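Local coordinates for Sm domain-containing protein (Pyrococcus furiosus, PDB 1YCY), which is of unknown function but carries an Sm fold and, like the family it belongs to, may bind RNA, at residues Glu13-Lys18 against Leu33-Glu38; His17-Ser22 against Asn65-Leu70. All blocks are in the same frame, centred on the assembly; numbering follows the deposited sequence.

Contact 1: residues Glu13-Lys18 against Leu33-Glu38; sequences EWKGHK and LEDFDE
Lys15 and Leu33 meet where the N-terminal helix 6-14 of the Sm fold turns into its first strand, and they carry most of the interface. The alkyl chain of Lys15 runs over the backbone of strand 30-36, with CG 3.4 Å from Leu33 O. Its CG lies anti to the backbone N (chi1 -155°), and a later bend at chi3 accompanies a salt bridge whose hydrogen bond, Lys15 NZ to Asp35 OD1 at 3.2 Å, is weak. The Lys15 and Asp35 side chains lie side by side and point the same way, whereas Phe36 crosses Lys15 at about a right angle, its CE2 3.8 Å from Lys15 CE. The Leu33 side chain points toward the turn, its CD2 4.1 Å from Trp14 CB. Two backbone hydrogen bonds join turn to strand: Gly16 N to Leu33 O, 3.2 Å and nearly straight at 167°, and Leu33 N to His17 O. Further out, Leu11 packs on both Leu33 and Phe36, and a classic beta bulge sets Glu34 and Asp35 together opposite Leu42. The indole N-H of Trp14 is bonded to Gln56 of a second subunit. The turn is closed by His17 N, which donates to Trp14 O at 2.9 Å.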
ATOM      1  N   GLU A  13       5.768  -2.677  38.552  1.00 62.77           N
ATOM      2  CA  GLU A  13       4.495  -2.156  39.051  1.00 64.19           C
ATOM      3  C   GLU A  13       3.258  -2.776  38.414  1.00 63.83           C
ATOM      4  O   GLU A  13       2.227  -2.872  39.060  1.00 63.78           O
ATOM      5  CB  GLU A  13       4.412  -0.638  38.840  1.00 65.77           C
ATOM      6  CG  GLU A  13       5.428   0.196  39.626  1.00 68.01           C
ATOM      7  CD  GLU A  13       5.535   1.637  39.109  1.00 69.05           C
ATOM      8  OE1 GLU A  13       6.626   2.237  39.233  1.00 71.18           O
ATOM      9  OE2 GLU A  13       4.533   2.168  38.573  1.00 72.03           O
ATOM     10  N   TRP A  14       3.338  -3.152  37.138  1.00 66.50           N
ATOM     11  CA  TRP A  14       2.134  -3.596  36.385  1.00 67.85           C
ATOM     12  C   TRP A  14       1.961  -5.104  36.382  1.00 65.72           C
ATOM     13  O   TRP A  14       0.921  -5.600  35.925  1.00 63.37           O
ATOM     14  CB  TRP A  14       2.187  -3.135  34.924  1.00 71.55           C
ATOM     15  CG  TRP A  14       2.068  -1.668  34.691  1.00 72.24           C
ATOM     16  CD1 TRP A  14       2.201  -0.673  35.606  1.00 72.27           C
ATOM     17  CD2 TRP A  14       1.837  -1.030  33.433  1.00 73.31           C
ATOM     18  NE1 TRP A  14       2.044   0.546  35.006  1.00 72.63           N
ATOM     19  CE2 TRP A  14       1.823   0.357  33.667  1.00 73.66           C
ATOM     20  CE3 TRP A  14       1.636  -1.498  32.128  1.00 72.78           C
ATOM     21  CZ2 TRP A  14       1.619   1.292  32.639  1.00 73.00           C
ATOM     22  CZ3 TRP A  14       1.421  -0.570  31.110  1.00 72.54           C
ATOM     23  CH2 TRP A  14       1.417   0.805  31.373  1.00 72.50           C
ATOM     24  N   LYS A  15       2.986  -5.827  36.855  1.00 64.49           N
ATOM     25  CA  LYS A  15       2.923  -7.291  36.966  1.00 63.40           C
ATOM     26  C   LYS A  15       1.755  -7.682  37.861  1.00 59.14           C
ATOM     27  O   LYS A  15       1.600  -7.172  38.973  1.00 57.93           O
ATOM     28  CB  LYS A  15       4.228  -7.879  37.514  1.00 64.12           C
ATOM     29  CG  LYS A  15       4.448  -9.325  37.084  1.00 66.57           C
ATOM     30  CD  LYS A  15       5.583 -10.009  37.842  1.00 67.39           C
ATOM     31  CE  LYS A  15       6.926  -9.286  37.668  1.00 68.87           C
ATOM     32  NZ  LYS A  15       8.042  -9.971  38.416  1.00 68.87           N
ATOM     33  N   GLY A  16       0.921  -8.566  37.353  1.00 55.63           N
ATOM     34  CA  GLY A  16      -0.291  -8.932  38.030  1.00 54.96           C
ATOM     35  C   GLY A  16      -1.490  -8.424  37.283  1.00 56.17           C
ATOM     36  O   GLY A  16      -2.538  -9.081  37.266  1.00 56.74           O
ATOM     37  N   HIS A  17      -1.347  -7.265  36.641  1.00 56.56           N
ATOM     38  CA  HIS A  17      -2.501  -6.548  36.134  1.00 55.77           C
ATOM     39  C   HIS A  17      -2.733  -6.755  34.666  1.00 54.07           C
ATOM     40  O   HIS A  17      -1.803  -7.008  33.892  1.00 53.31           O
ATOM     41  CB  HIS A  17      -2.366  -5.065  36.441  1.00 58.99           C
ATOM     42  CG  HIS A  17      -2.085  -4.791  37.885  1.00 61.35           C
ATOM     43  ND1 HIS A  17      -0.805  -4.622  38.376  1.00 62.45           N
ATOM     44  CD2 HIS A  17      -2.912  -4.716  38.953  1.00 61.30           C
ATOM     45  CE1 HIS A  17      -0.860  -4.434  39.683  1.00 62.28           C
ATOM     46  NE2 HIS A  17      -2.127  -4.483  40.057  1.00 62.62           N
ATOM     47  N   LYS A  18      -4.011  -6.661  34.308  1.00 53.56           N
ATOM     48  CA  LYS A  18      -4.455  -6.633  32.933  1.00 54.12           C
ATOM     49  C   LYS A  18      -3.753  -5.471  32.200  1.00 55.01           C
ATOM     50  O   LYS A  18      -3.525  -4.397  32.778  1.00 56.82           O
ATOM     51  CB  LYS A  18      -5.976  -6.469  32.892  1.00 54.70           C
ATOM     52  CG  LYS A  18      -6.604  -6.900  31.605  1.00 57.33           C
ATOM     53  CD  LYS A  18      -8.130  -6.952  31.693  1.00 57.87           C
ATOM     54  CE  LYS A  18      -8.770  -7.224  30.300  1.00 59.21           C
ATOM     55  NZ  LYS A  18     -10.265  -6.919  30.195  1.00 59.97           N
ATOM     56  N   LEU A  33      -0.292  -9.148  32.575  1.00 48.42           N
ATOM     57  CA  LEU A  33       1.171  -9.172  32.522  1.00 50.09           C
ATOM     58  C   LEU A  33       1.721 -10.183  33.539  1.00 54.19           C
ATOM     59  O   LEU A  33       2.058  -9.833  34.679  1.00 55.55           O
ATOM     60  CB  LEU A  33       1.786  -7.778  32.756  1.00 48.85           C
ATOM     61  CG  LEU A  33       3.328  -7.768  32.843  1.00 47.57           C
ATOM     62  CD1 LEU A  33       3.910  -8.382  31.597  1.00 48.57           C
ATOM     63  CD2 LEU A  33       3.912  -6.383  33.075  1.00 47.40           C
ATOM     64  N   GLU A  34       1.829 -11.437  33.113  1.00 58.52           N
ATOM     65  CA  GLU A  34       2.415 -12.483  33.965  1.00 60.45           C
ATOM     66  C   GLU A  34       3.878 -12.230  34.308  1.00 59.99           C
ATOM     67  O   GLU A  34       4.238 -12.265  35.480  1.00 62.33           O
ATOM     68  CB  GLU A  34       2.265 -13.859  33.335  1.00 62.14           C
ATOM     69  CG  GLU A  34       3.058 -14.937  34.057  1.00 64.64           C
ATOM     70  CD  GLU A  34       2.641 -16.339  33.667  1.00 67.48           C
ATOM     71  OE1 GLU A  34       1.470 -16.530  33.244  1.00 69.66           O
ATOM     72  OE2 GLU A  34       3.489 -17.253  33.796  1.00 68.01           O
ATOM     73  N   ASP A  35       4.724 -12.000  33.305  1.00 60.68           N
ATOM     74  CA  ASP A  35       6.126 -11.666  33.580  1.00 62.05           C
ATOM     75  C   ASP A  35       6.820 -11.002  32.402  1.00 60.98           C
ATOM     76  O   ASP A  35       6.226 -10.868  31.327  1.00 60.08           O
ATOM     77  CB  ASP A  35       6.901 -12.911  34.008  1.00 64.50           C
ATOM     78  CG  ASP A  35       7.940 -12.605  35.062  1.00 68.10           C
ATOM     79  OD1 ASP A  35       7.841 -11.525  35.678  1.00 70.74           O
ATOM     80  OD2 ASP A  35       8.859 -13.429  35.281  1.00 70.64           O
ATOM     81  N   PHE A  36       8.070 -10.587  32.606  1.00 59.50           N
ATOM     82  CA  PHE A  36       8.800  -9.856  31.588  1.00 62.14           C
ATOM     83  C   PHE A  36      10.308  -9.758  31.851  1.00 64.73           C
ATOM     84  O   PHE A  36      10.778 -10.018  32.962  1.00 63.81           O
ATOM     85  CB  PHE A  36       8.262  -8.432  31.553  1.00 63.31           C
ATOM     86  CG  PHE A  36       8.608  -7.636  32.784  1.00 63.06           C
ATOM     87  CD1 PHE A  36       9.817  -6.949  32.862  1.00 62.50           C
ATOM     88  CD2 PHE A  36       7.742  -7.595  33.863  1.00 62.53           C
ATOM     89  CE1 PHE A  36      10.149  -6.228  33.988  1.00 63.78           C
ATOM     90  CE2 PHE A  36       8.067  -6.879  35.001  1.00 63.26           C
ATOM     91  CZ  PHE A  36       9.274  -6.191  35.065  1.00 63.67           C
ATOM     92  N   ASP A  37      11.050  -9.314  30.834  1.00 67.40           N
ATOM     93  CA  ASP A  37      12.462  -8.917  31.005  1.00 68.94           C
ATOM     94  C   ASP A  37      12.929  -7.944  29.904  1.00 68.96           C
ATOM     95  O   ASP A  37      12.105  -7.287  29.244  1.00 68.52           O
ATOM     96  CB  ASP A  37      13.364 -10.148  31.053  1.00 71.17           C
ATOM     97  CG  ASP A  37      13.400 -10.895  29.732  1.00 73.43           C
ATOM     98  OD1 ASP A  37      12.322 -11.015  29.104  1.00 74.75           O
ATOM     99  OD2 ASP A  37      14.495 -11.370  29.329  1.00 74.63           O
ATOM    100  N   GLU A  38      14.248  -7.850  29.719  1.00 68.07           N
ATOM    101  CA  GLU A  38      14.838  -6.904  28.775  1.00 66.77           C
ATOM    102  C   GLU A  38      14.446  -7.170  27.320  1.00 65.47           C
ATOM    103  O   GLU A  38      14.345  -6.239  26.518  1.00 66.10           O
ATOM    104  CB  GLU A  38      16.365  -6.925  28.915  1.00 67.16           C
TER

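Contact 2: residues His17-Ser22 against Asn65-Leu70; sequences HKVAVS and NWIMLL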
ATOM      1  N   HIS A  17      -1.347  -7.265  36.641  1.00 56.56           N
ATOM      2  CA  HIS A  17      -2.501  -6.548  36.134  1.00 55.77           C
ATOM      3  C   HIS A  17      -2.733  -6.755  34.666  1.00 54.07           C
ATOM      4  O   HIS A  17      -1.803  -7.008  33.892  1.00 53.31           O
ATOM      5  CB  HIS A  17      -2.366  -5.065  36.441  1.00 58.99           C
ATOM      6  CG  HIS A  17      -2.085  -4.791  37.885  1.00 61.35           C
ATOM      7  ND1 HIS A  17      -0.805  -4.622  38.376  1.00 62.45           N
ATOM      8  CD2 HIS A  17      -2.912  -4.716  38.953  1.00 61.30           C
ATOM      9  CE1 HIS A  17      -0.860  -4.434  39.683  1.00 62.28           C
ATOM     10  NE2 HIS A  17      -2.127  -4.483  40.057  1.00 62.62           N
ATOM     11  N   LYS A  18      -4.011  -6.661  34.308  1.00 53.56           N
ATOM     12  CA  LYS A  18      -4.455  -6.633  32.933  1.00 54.12           C
ATOM     13  C   LYS A  18      -3.753  -5.471  32.200  1.00 55.01           C
ATOM     14  O   LYS A  18      -3.525  -4.397  32.778  1.00 56.82           O
ATOM     15  CB  LYS A  18      -5.976  -6.469  32.892  1.00 54.70           C
ATOM     16  CG  LYS A  18      -6.604  -6.900  31.605  1.00 57.33           C
ATOM     17  CD  LYS A  18      -8.130  -6.952  31.693  1.00 57.87           C
ATOM     18  CE  LYS A  18      -8.770  -7.224  30.300  1.00 59.21           C
ATOM     19  NZ  LYS A  18     -10.265  -6.919  30.195  1.00 59.97           N
ATOM     20  N   VAL A  19      -3.370  -5.706  30.947  1.00 53.65           N
ATOM     21  CA  VAL A  19      -2.753  -4.685  30.108  1.00 50.70           C
ATOM     22  C   VAL A  19      -3.132  -4.944  28.673  1.00 49.95           C
ATOM     23  O   VAL A  19      -3.355  -6.094  28.299  1.00 49.25           O
ATOM     24  CB  VAL A  19      -1.216  -4.682  30.227  1.00 49.20           C
ATOM     25  CG1 VAL A  19      -0.814  -4.481  31.655  1.00 49.42           C
ATOM     26  CG2 VAL A  19      -0.608  -5.977  29.682  1.00 49.27           C
ATOM     27  N   ALA A  20      -3.226  -3.871  27.879  1.00 51.15           N
ATOM     28  CA  ALA A  20      -3.327  -3.982  26.405  1.00 48.82           C
ATOM     29  C   ALA A  20      -1.942  -3.786  25.796  1.00 47.79           C
ATOM     30  O   ALA A  20      -1.124  -3.017  26.317  1.00 42.51           O
ATOM     31  CB  ALA A  20      -4.292  -2.984  25.852  1.00 47.57           C
ATOM     32  N   VAL A  21      -1.671  -4.524  24.719  1.00 50.36           N
ATOM     33  CA  VAL A  21      -0.422  -4.367  23.963  1.00 51.56           C
ATOM     34  C   VAL A  21      -0.740  -4.264  22.488  1.00 52.34           C
ATOM     35  O   VAL A  21      -1.539  -5.050  21.961  1.00 51.14           O
ATOM     36  CB  VAL A  21       0.566  -5.542  24.158  1.00 51.89           C
ATOM     37  CG1 VAL A  21       1.884  -5.228  23.484  1.00 52.48           C
ATOM     38  CG2 VAL A  21       0.816  -5.833  25.644  1.00 53.31           C
ATOM     39  N   SER A  22      -0.111  -3.282  21.841  1.00 54.04           N
ATOM     40  CA  SER A  22      -0.104  -3.136  20.386  1.00 56.36           C
ATOM     41  C   SER A  22       1.270  -3.608  19.871  1.00 58.13           C
ATOM     42  O   SER A  22       2.314  -3.088  20.302  1.00 55.36           O
ATOM     43  CB  SER A  22      -0.336  -1.662  20.011  1.00 58.06           C
ATOM     44  OG  SER A  22      -0.232  -1.403  18.611  1.00 58.48           O
ATOM     45  N   ASN A  65       4.595  -1.424  20.115  1.00 55.64           N
ATOM     46  CA  ASN A  65       4.335   0.001  19.969  1.00 56.21           C
ATOM     47  C   ASN A  65       4.150   0.659  21.319  1.00 55.91           C
ATOM     48  O   ASN A  65       4.919   1.549  21.712  1.00 55.27           O
ATOM     49  CB  ASN A  65       3.081   0.199  19.119  1.00 57.20           C
ATOM     50  CG  ASN A  65       3.318  -0.147  17.684  1.00 56.82           C
ATOM     51  OD1 ASN A  65       2.789  -1.118  17.149  1.00 56.64           O
ATOM     52  ND2 ASN A  65       4.146   0.636  17.054  1.00 57.33           N
ATOM     53  N   TRP A  66       3.137   0.188  22.037  1.00 54.67           N
ATOM     54  CA  TRP A  66       2.870   0.661  23.377  1.00 52.27           C
ATOM     55  C   TRP A  66       2.200  -0.390  24.197  1.00 54.27           C
ATOM     56  O   TRP A  66       1.432  -1.210  23.670  1.00 52.97           O
ATOM     57  CB  TRP A  66       1.952   1.869  23.342  1.00 46.92           C
ATOM     58  CG  TRP A  66       0.784   1.766  22.411  1.00 45.04           C
ATOM     59  CD1 TRP A  66       0.692   2.302  21.159  1.00 45.09           C
ATOM     60  CD2 TRP A  66      -0.466   1.128  22.661  1.00 43.65           C
ATOM     61  NE1 TRP A  66      -0.545   2.036  20.610  1.00 44.46           N
ATOM     62  CE2 TRP A  66      -1.272   1.311  21.508  1.00 42.66           C
ATOM     63  CE3 TRP A  66      -0.981   0.404  23.733  1.00 44.62           C
ATOM     64  CZ2 TRP A  66      -2.556   0.809  21.405  1.00 43.93           C
ATOM     65  CZ3 TRP A  66      -2.270  -0.093  23.631  1.00 45.19           C
ATOM     66  CH2 TRP A  66      -3.043   0.111  22.471  1.00 44.92           C
ATOM     67  N   ILE A  67       2.475  -0.343  25.501  1.00 57.58           N
ATOM     68  CA  ILE A  67       1.783  -1.179  26.461  1.00 58.73           C
ATOM     69  C   ILE A  67       0.994  -0.274  27.346  1.00 61.78           C
ATOM     70  O   ILE A  67       1.490   0.748  27.788  1.00 62.53           O
ATOM     71  CB  ILE A  67       2.732  -2.013  27.332  1.00 57.11           C
ATOM     72  CG1 ILE A  67       3.813  -2.697  26.488  1.00 56.43           C
ATOM     73  CG2 ILE A  67       1.924  -3.070  28.087  1.00 57.76           C
ATOM     74  CD1 ILE A  67       5.029  -3.137  27.284  1.00 55.87           C
HETATM   75  N   MSE A  68      -0.232  -0.664  27.622  1.00 67.19           N
HETATM   76  CA  MSE A  68      -1.120   0.171  28.355  1.00 74.68           C
HETATM   77  C   MSE A  68      -1.842  -0.602  29.451  1.00 68.93           C
HETATM   78  O   MSE A  68      -2.315  -1.704  29.231  1.00 67.48           O
HETATM   79  CB  MSE A  68      -2.101   0.739  27.388  1.00 79.01           C
HETATM   80  CG  MSE A  68      -3.317   1.263  28.037  1.00 86.76           C
HETATM   81 SE   MSE A  68      -4.318   2.288  26.766  1.00 98.99          SE
HETATM   82  CE  MSE A  68      -5.071   0.806  25.662  1.00 97.12           C
ATOM     83  N   LEU A  69      -1.932   0.011  30.627  1.00 65.92           N
ATOM     84  CA  LEU A  69      -2.524  -0.603  31.815  1.00 62.40           C
ATOM     85  C   LEU A  69      -3.944  -0.168  31.965  1.00 59.80           C
ATOM     86  O   LEU A  69      -4.236   1.006  31.924  1.00 61.95           O
ATOM     87  CB  LEU A  69      -1.745  -0.192  33.061  1.00 62.78           C
ATOM     88  CG  LEU A  69      -2.381  -0.361  34.445  1.00 62.92           C
ATOM     89  CD1 LEU A  69      -2.969  -1.750  34.632  1.00 63.30           C
ATOM     90  CD2 LEU A  69      -1.317  -0.068  35.505  1.00 62.46           C
ATOM     91  N   LEU A  70      -4.825  -1.120  32.170  1.00 58.57           N
ATOM     92  CA  LEU A  70      -6.236  -0.839  32.248  1.00 58.71           C
ATOM     93  C   LEU A  70      -6.700  -0.850  33.720  1.00 59.97           C
ATOM     94  O   LEU A  70      -7.697  -1.487  34.082  1.00 59.75           O
ATOM     95  CB  LEU A  70      -6.976  -1.873  31.410  1.00 58.53           C
ATOM     96  CG  LEU A  70      -6.290  -2.188  30.076  1.00 57.87           C
ATOM     97  CD1 LEU A  70      -7.159  -3.090  29.252  1.00 57.89           C
ATOM     98  CD2 LEU A  70      -6.007  -0.913  29.312  1.00 58.50           C
TER
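Ser22 CB lies over one face of the Trp66 ring, 3.7 Å from the centroid of the six-membered ring and 22° off its normal, a CH-pi contact displaced toward the rim. Ser22 OG points anti to its backbone N and makes a weak hydrogen bond to Asn65 OD1, at 3.4 Å. Ala20, the second centre, lies on the same face of the sheet; its CB approaches Trp66 CZ3 at 4.2 Å and the selenomethionine methyl, Met68 CE, at 3.9 Å. Leu70 also packs against Ala20, its CG 4.1 Å from Ala20 N. An alanine in place of Trp66 would probably open a gap over Ser22 CB and beside Ala20 CB, and leave Phe29 of a second subunit without its edge-to-face partner. Ala20 and Met68 form an antiparallel hydrogen-bonded pair, with Ala20 N 2.7 Å from Met68 O and Met68 N 2.8 Å from Ala20 O. On the reverse face Val19 and Val21 lie alongside Ile67, whose CG2 is 3.9 Å from Val21 CG2. The N-to-C directions of segments 18-22 and 65-69 make 160°, close to antiparallel, and this pairing joins the first and last strands of the Sm fold. Trp14 of helix 6-14 lies against Val19, Ile67 and Leu69; strand 30-36 flanks strand 18-23, while residues 66-69 pair with a strand of the second subunit, continuing the sheet.

Contact 1 and contact 2 have centres about 10 Å apart and share His17 and Lys18, the residues through which the chain passes from the helix-to-strand turn into strand 18-23. That strand has 30-36 on one flank and 64-69 on the other, so the two contacts engage neighbouring strands of one sheet. Trp14 bridges them directly: its CZ3 lies 3.4 Å from Leu69 N, and its CE3 lies 3.9 Å from Val19 CG1. His17 takes part in both, its CB resting 3.8 Å from Leu69 CD1 in contact 2. The second subunit meets both contacts, and its Gln56 also packs on Met68 and Leu69.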